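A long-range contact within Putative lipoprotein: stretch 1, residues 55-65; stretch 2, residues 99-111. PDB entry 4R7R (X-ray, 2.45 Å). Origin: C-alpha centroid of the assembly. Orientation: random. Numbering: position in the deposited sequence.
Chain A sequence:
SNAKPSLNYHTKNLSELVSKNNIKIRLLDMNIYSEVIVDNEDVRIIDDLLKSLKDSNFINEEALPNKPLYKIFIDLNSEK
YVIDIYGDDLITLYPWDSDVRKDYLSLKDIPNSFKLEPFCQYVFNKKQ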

# COMPACT_ATOMS: atom_id res chain seq x y z
N ASP A 55 15.15 -0.74 -3.66
CA ASP A 55 14.99 0.47 -4.46
C ASP A 55 14.46 0.21 -5.87
O ASP A 55 13.79 1.06 -6.45
CB ASP A 55 16.33 1.21 -4.54
CG ASP A 55 17.08 1.20 -3.22
OD1 ASP A 55 17.08 2.25 -2.52
OD2 ASP A 55 17.66 0.14 -2.88
N SER A 56 14.75 -0.97 -6.42
CA SER A 56 14.28 -1.32 -7.75
C SER A 56 12.77 -1.60 -7.80
O SER A 56 12.20 -1.76 -8.87
CB SER A 56 15.05 -2.53 -8.27
OG SER A 56 14.98 -3.59 -7.33
N ASN A 57 12.14 -1.66 -6.63
CA ASN A 57 10.69 -1.83 -6.55
C ASN A 57 9.96 -0.55 -6.92
O ASN A 57 8.78 -0.59 -7.25
CB ASN A 57 10.28 -2.26 -5.15
CG ASN A 57 10.75 -3.66 -4.81
OD1 ASN A 57 11.57 -3.85 -3.91
ND2 ASN A 57 10.23 -4.65 -5.52
N PHE A 58 10.65 0.58 -6.84
CA PHE A 58 10.04 1.88 -7.10
C PHE A 58 10.14 2.23 -8.57
O PHE A 58 11.23 2.36 -9.11
CB PHE A 58 10.70 2.96 -6.25
CG PHE A 58 10.53 2.73 -4.78
CD1 PHE A 58 9.38 3.15 -4.13
CD2 PHE A 58 11.50 2.04 -4.06
CE1 PHE A 58 9.20 2.92 -2.76
CE2 PHE A 58 11.33 1.81 -2.69
CZ PHE A 58 10.17 2.25 -2.04
N ILE A 59 8.99 2.39 -9.22
CA ILE A 59 8.99 2.70 -10.65
C ILE A 59 8.38 4.08 -10.93
O ILE A 59 7.87 4.74 -10.03
CB ILE A 59 8.23 1.63 -11.44
CG1 ILE A 59 6.76 1.58 -10.99
CG2 ILE A 59 8.87 0.29 -11.23
CD1 ILE A 59 5.93 0.61 -11.75
N ASN A 60 8.45 4.49 -12.20
CA ASN A 60 7.91 5.78 -12.62
C ASN A 60 6.39 5.82 -12.73
O ASN A 60 5.73 4.78 -12.77
CB ASN A 60 8.51 6.17 -13.97
CG ASN A 60 10.01 6.41 -13.90
OD1 ASN A 60 10.45 7.49 -13.50
ND2 ASN A 60 10.79 5.41 -14.28
N GLU A 61 5.84 7.03 -12.78
CA GLU A 61 4.42 7.25 -13.02
C GLU A 61 3.95 6.51 -14.25
O GLU A 61 4.58 6.56 -15.30
CB GLU A 61 4.12 8.74 -13.19
CG GLU A 61 3.94 9.51 -11.91
CD GLU A 61 3.13 10.78 -12.11
OE1 GLU A 61 2.91 11.18 -13.28
OE2 GLU A 61 2.72 11.39 -11.10
N GLU A 62 2.82 5.81 -14.10
CA GLU A 62 2.18 5.10 -15.20
C GLU A 62 0.72 5.52 -15.35
O GLU A 62 0.09 5.94 -14.38
CB GLU A 62 2.22 3.60 -14.97
CG GLU A 62 3.57 2.94 -15.14
CD GLU A 62 3.45 1.43 -15.10
OE1 GLU A 62 2.33 0.94 -14.80
OE2 GLU A 62 4.45 0.73 -15.39
N ALA A 63 0.19 5.38 -16.56
CA ALA A 63 -1.26 5.48 -16.77
C ALA A 63 -1.95 4.34 -16.03
O ALA A 63 -1.37 3.26 -15.88
CB ALA A 63 -1.60 5.44 -18.25
N LEU A 64 -3.16 4.57 -15.54
CA LEU A 64 -3.76 3.58 -14.65
C LEU A 64 -5.11 3.07 -15.14
O LEU A 64 -5.84 3.79 -15.80
CB LEU A 64 -3.92 4.16 -13.25
CG LEU A 64 -2.63 4.43 -12.47
CD1 LEU A 64 -2.92 5.27 -11.24
CD2 LEU A 64 -1.93 3.13 -12.09
N PRO A 65 -5.42 1.81 -14.81
CA PRO A 65 -6.77 1.28 -15.05
C PRO A 65 -7.77 2.08 -14.23
O PRO A 65 -7.39 2.64 -13.20
CB PRO A 65 -6.69 -0.17 -14.57
CG PRO A 65 -5.54 -0.19 -13.61
CD PRO A 65 -4.56 0.82 -14.13
N ASP A 99 -2.49 13.59 -3.34
CA ASP A 99 -2.26 12.57 -4.35
C ASP A 99 -1.80 13.19 -5.66
O ASP A 99 -1.97 12.59 -6.72
CB ASP A 99 -3.53 11.73 -4.56
CG ASP A 99 -4.69 12.53 -5.22
OD1 ASP A 99 -5.68 11.88 -5.66
OD2 ASP A 99 -4.64 13.78 -5.31
N VAL A 100 -1.21 14.39 -5.60
CA VAL A 100 -0.73 15.01 -6.83
C VAL A 100 0.39 14.16 -7.42
O VAL A 100 0.54 14.09 -8.64
CB VAL A 100 -0.22 16.47 -6.62
CG1 VAL A 100 -1.38 17.37 -6.26
CG2 VAL A 100 0.90 16.54 -5.57
N ARG A 101 1.17 13.52 -6.56
CA ARG A 101 2.24 12.65 -7.02
C ARG A 101 2.37 11.44 -6.12
O ARG A 101 2.92 11.50 -5.02
CB ARG A 101 3.56 13.41 -7.09
CG ARG A 101 4.74 12.52 -7.42
CD ARG A 101 5.87 12.80 -6.44
NE ARG A 101 6.91 11.77 -6.43
CZ ARG A 101 6.86 10.68 -5.69
NH1 ARG A 101 7.87 9.80 -5.73
NH2 ARG A 101 5.81 10.46 -4.90
N LYS A 102 1.84 10.32 -6.60
CA LYS A 102 1.88 9.09 -5.85
C LYS A 102 3.22 8.40 -6.05
O LYS A 102 3.86 8.62 -7.07
CB LYS A 102 0.74 8.16 -6.29
CG LYS A 102 -0.60 8.85 -6.37
CD LYS A 102 -1.59 8.03 -7.17
CE LYS A 102 -2.97 8.66 -7.06
NZ LYS A 102 -4.00 8.01 -7.90
N ASP A 103 3.64 7.61 -5.07
CA ASP A 103 4.69 6.61 -5.25
C ASP A 103 4.15 5.43 -6.09
O ASP A 103 3.00 5.01 -5.92
CB ASP A 103 5.17 6.07 -3.89
CG ASP A 103 6.26 6.93 -3.25
OD1 ASP A 103 6.43 8.14 -3.56
OD2 ASP A 103 6.96 6.36 -2.38
N TYR A 104 4.97 4.90 -6.99
CA TYR A 104 4.58 3.73 -7.77
C TYR A 104 5.56 2.61 -7.48
O TYR A 104 6.78 2.80 -7.60
CB TYR A 104 4.55 4.04 -9.28
CG TYR A 104 3.47 5.02 -9.69
CD1 TYR A 104 2.33 4.59 -10.39
CD2 TYR A 104 3.58 6.38 -9.38
CE1 TYR A 104 1.33 5.50 -10.77
CE2 TYR A 104 2.58 7.30 -9.75
CZ TYR A 104 1.46 6.85 -10.44
OH TYR A 104 0.48 7.76 -10.79
N LEU A 105 5.03 1.45 -7.13
CA LEU A 105 5.87 0.30 -6.85
C LEU A 105 5.38 -0.92 -7.60
O LEU A 105 4.17 -1.13 -7.72
CB LEU A 105 5.92 -0.00 -5.35
CG LEU A 105 6.18 1.09 -4.31
CD1 LEU A 105 4.98 1.97 -4.06
CD2 LEU A 105 6.60 0.44 -2.99
N SER A 106 6.31 -1.71 -8.12
CA SER A 106 6.03 -3.08 -8.55
C SER A 106 6.52 -4.04 -7.47
O SER A 106 7.63 -3.88 -6.95
CB SER A 106 6.71 -3.39 -9.89
OG SER A 106 6.55 -4.76 -10.23
N LEU A 107 5.70 -5.03 -7.14
CA LEU A 107 5.99 -5.94 -6.03
C LEU A 107 6.29 -7.35 -6.47
O LEU A 107 6.10 -8.28 -5.71
CB LEU A 107 4.80 -6.00 -5.05
CG LEU A 107 4.39 -4.66 -4.43
CD1 LEU A 107 3.32 -4.85 -3.35
CD2 LEU A 107 5.61 -3.97 -3.87
N LYS A 108 6.74 -7.53 -7.71
CA LYS A 108 6.96 -8.88 -8.20
C LYS A 108 8.08 -9.63 -7.46
O LYS A 108 7.98 -10.84 -7.22
CB LYS A 108 7.24 -8.85 -9.70
CG LYS A 108 5.97 -8.76 -10.52
CD LYS A 108 6.14 -7.89 -11.75
CE LYS A 108 4.80 -7.68 -12.45
NZ LYS A 108 4.05 -8.97 -12.60
N ASP A 109 9.14 -8.92 -7.06
CA ASP A 109 10.28 -9.62 -6.44
C ASP A 109 10.19 -9.76 -4.91
O ASP A 109 11.03 -10.41 -4.30
CB ASP A 109 11.61 -8.92 -6.82
CG ASP A 109 11.68 -7.46 -6.37
OD1 ASP A 109 12.66 -6.77 -6.72
OD2 ASP A 109 10.75 -6.99 -5.67
N ILE A 110 9.18 -9.17 -4.27
CA ILE A 110 9.14 -9.20 -2.81
C ILE A 110 8.63 -10.55 -2.32
O ILE A 110 8.00 -11.28 -3.08
CB ILE A 110 8.26 -8.07 -2.22
CG1 ILE A 110 6.80 -8.37 -2.46
CG2 ILE A 110 8.70 -6.70 -2.76
CD1 ILE A 110 5.95 -7.81 -1.40
N PRO A 111 8.92 -10.90 -1.06
CA PRO A 111 8.49 -12.22 -0.59
C PRO A 111 6.97 -12.45 -0.73
O PRO A 111 6.18 -11.50 -0.55
CB PRO A 111 8.91 -12.23 0.88
CG PRO A 111 10.08 -11.25 0.93
CD PRO A 111 9.75 -10.19 -0.07
O HOH W 1 7.49 6.19 -7.60
O HOH W 2 0.95 10.41 -9.08

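How does the 3-10 turn at the start of stretch 1 take hold of stretch 2? Ser 56 comes no nearer than 4.0 Å, from its OG to Asp 109 OD1. The CA-to-CB bond of Asn 57 points sideways, but with chi1 in the m well the amide end comes nearer, and Asn 57 ND2 donates twice: to the backbone Ser 106 O at 3.1 Å and to Asp 109 OD2 at 2.4 Å, a very short distance for a hydrogen bond. A side-chain amide suits this buried site because its two N-H bonds can serve a carbonyl and a carboxylate together. Asp 109, with CB directed toward stretch 1, presents the matching acceptor.

What joins the backbones as the turn runs into Phe 58 and Ile 59? The chains run antiparallel, and two hydrogen bonds flank the Phe 58–Leu 105 pair: Ser 106 N donates to Asn 57 O at 2.8 Å, and Ile 59 N donates to Tyr 104 O, also at 2.8 Å. Between them the CA atoms of Phe 58 and Leu 105 approach to 4.5 Å, close enough for Leu 105 CA to lie 3.1 Å from Asn 57 O and Phe 58 CA 3.4 Å from Tyr 104 O, both as CA-H...O contacts. Farther along, water 1 bridges Ile 59 O and Tyr 104 N, at 2.9 Å from each, and accepts from Tyr 104 N.

Where do the side chains of this short pairing go? Phe 58 and Leu 105 share one face of the sheet, where Phe 58 CE1 packs 3.6 Å from Leu 105 CD2. Ile 59 and Tyr 104 occupy the other face, with Ile 59 CG1 3.7 Å from Tyr 104 CB. The CG1 arm of Ile 59 thus packs against the base of the tyrosine.

How does the loop after Ile 59 bury Tyr 104? While the CA-to-CB bond of Asn 60 points away, Glu 61 crosses the ring, its CA 3.8 Å from the Tyr 104 ring centroid and nearly on the ring normal, a CH-pi contact. Glu 62 N lies over the same face, and Leu 64 CD2 reaches the ring edge, 4.2 Å from Tyr 104 CE1. A broad aromatic side chain suits this place, since it can meet several successive loop residues; Tyr 104 has the largest covered area in the contact, 155 Å² of the 715 Å² total. Water 2 adds a polar link, donating to Glu 61 OE2 at 2.9 Å and accepting from Lys 102 N at 2.6 Å.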